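Local coordinates for RavA (Legionella pneumophila str. Paris, PDB 6WO6), which is a bacterial effector, all-helical and elongated, that probably acts inside the infected host cell, at residues T4-C7 / D8-K11. The protein carries 2 engineered substitutions. Numbering follows the deposited sequence.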
loop_
_atom_site.group_PDB
_atom_site.type_symbol
_atom_site.label_atom_id
_atom_site.label_comp_id
_atom_site.label_asym_id
_atom_site.label_seq_id
_atom_site.Cartn_x
_atom_site.Cartn_y
_atom_site.Cartn_z
ATOM N N THR A 4 -31.984 -31.713 -17.352
ATOM C CA THR A 4 -31.637 -31.278 -18.701
ATOM C C THR A 4 -32.617 -30.186 -19.114
ATOM O O THR A 4 -33.801 -30.456 -19.349
ATOM C CB THR A 4 -31.649 -32.453 -19.678
ATOM O OG1 THR A 4 -31.671 -31.960 -21.024
ATOM C CG2 THR A 4 -32.853 -33.367 -19.434
ATOM N N PHE A 5 -32.126 -28.954 -19.188
ATOM C CA PHE A 5 -32.968 -27.800 -19.450
ATOM C C PHE A 5 -33.002 -27.493 -20.942
ATOM O O PHE A 5 -32.198 -27.998 -21.728
ATOM C CB PHE A 5 -32.463 -26.579 -18.675
ATOM C CG PHE A 5 -32.266 -26.827 -17.206
ATOM C CD1 PHE A 5 -33.300 -26.624 -16.308
ATOM C CD2 PHE A 5 -31.042 -27.259 -16.723
ATOM C CE1 PHE A 5 -33.117 -26.855 -14.954
ATOM C CE2 PHE A 5 -30.854 -27.492 -15.375
ATOM C CZ PHE A 5 -31.891 -27.288 -14.489
ATOM N N THR A 6 -33.955 -26.651 -21.330
ATOM C CA THR A 6 -33.964 -26.124 -22.683
ATOM C C THR A 6 -32.930 -25.008 -22.809
ATOM O O THR A 6 -32.290 -24.601 -21.836
ATOM C CB THR A 6 -35.356 -25.615 -23.068
ATOM O OG1 THR A 6 -35.714 -24.501 -22.241
ATOM C CG2 THR A 6 -36.396 -26.717 -22.905
ATOM N N CYS A 7 -32.765 -24.514 -24.034
ATOM C CA CYS A 7 -31.779 -23.469 -24.292
ATOM C C CYS A 7 -32.092 -22.210 -23.491
ATOM O O CYS A 7 -31.224 -21.660 -22.802
ATOM C CB CYS A 7 -31.739 -23.162 -25.787
ATOM S SG CYS A 7 -30.090 -23.005 -26.475
ATOM N N ASP A 8 -33.340 -21.744 -23.571
ATOM C CA ASP A 8 -33.733 -20.532 -22.863
ATOM C C ASP A 8 -33.643 -20.710 -21.353
ATOM O O ASP A 8 -33.322 -19.757 -20.635
ATOM C CB ASP A 8 -35.151 -20.134 -23.275
ATOM C CG ASP A 8 -35.310 -20.027 -24.782
ATOM O OD1 ASP A 8 -35.589 -21.061 -25.428
ATOM O OD2 ASP A 8 -35.133 -18.917 -25.328
ATOM N N GLU A 9 -33.917 -21.918 -20.855
ATOM C CA GLU A 9 -33.847 -22.157 -19.417
ATOM C C GLU A 9 -32.413 -22.076 -18.910
ATOM O O GLU A 9 -32.165 -21.546 -17.822
ATOM C CB GLU A 9 -34.473 -23.510 -19.081
ATOM C CG GLU A 9 -35.991 -23.509 -19.126
ATOM C CD GLU A 9 -36.585 -24.885 -18.917
ATOM O OE1 GLU A 9 -35.833 -25.881 -19.009
ATOM O OE2 GLU A 9 -37.806 -24.972 -18.665
ATOM N N LEU A 10 -31.455 -22.599 -19.682
ATOM C CA LEU A 10 -30.048 -22.394 -19.347
ATOM C C LEU A 10 -29.677 -20.922 -19.451
ATOM O O LEU A 10 -28.904 -20.406 -18.636
ATOM C CB LEU A 10 -29.158 -23.234 -20.262
ATOM C CG LEU A 10 -29.305 -24.752 -20.158
ATOM C CD1 LEU A 10 -28.626 -25.441 -21.331
ATOM C CD2 LEU A 10 -28.740 -25.255 -18.837
ATOM N N LYS A 11 -30.226 -20.230 -20.450
ATOM C CA LYS A 11 -29.978 -18.801 -20.588
ATOM C C LYS A 11 -30.511 -18.017 -19.390
ATOM O O LYS A 11 -29.969 -16.961 -19.049
ATOM C CB LYS A 11 -30.599 -18.310 -21.896
ATOM C CG LYS A 11 -30.389 -16.847 -22.227
ATOM C CD LYS A 11 -31.170 -16.487 -23.487
ATOM C CE LYS A 11 -31.193 -14.987 -23.730
ATOM N NZ LYS A 11 -32.266 -14.616 -24.691
#
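Glu-9 reaches back from the first turn of helix 7-11 to the amide of Thr-6. Glu-9 CB packs beside the Thr-6 hydroxyl and also comes within 3.7 Å of Phe-5 CB. Glu-9 CG, turned anti to its own carbonyl carbon (chi1 -76°), lies 3.3 Å from Thr-6 OG1. From there the chain runs extended and delivers the carboxylate in front of the Thr-6 amide. Glu-9 OE1 accepts from Thr-6 N at 3.1 Å in a nearly straight bond, the N-H arriving from above the carboxylate plane, 39° out of it. The same oxygen lies at the edge of the Phe-5 ring, near its plane, with ring and carboxylate steeply inclined to each other.

The bond in the other direction is weak: Thr-6 OG1, set between backbone N and carbonyl carbon (chi1 65°), accepts from Glu-9 N at 3.4 Å. The backbone bonds of the helix follow at once: Leu-10 N bonds to Thr-6 O at 3.1 Å, and Lys-11 N to Cys-7 O at 2.9 Å.

Phe-5 also meets Leu-10: Phe-5 CD2 lies 3.7 Å from the Leu-10 methyl CD2 as the two side chains cross at about a right angle. Leu-10 is buried, leaning also on Leu-33 and Leu-20, while Phe-5 touches Val-19; this short helix thereby rests on helices 16-20 and 30-34 at the N-terminal end of the molecule. The reciprocal pairing of Thr-6, as N-cap, with Glu-9 three residues on is a capping box.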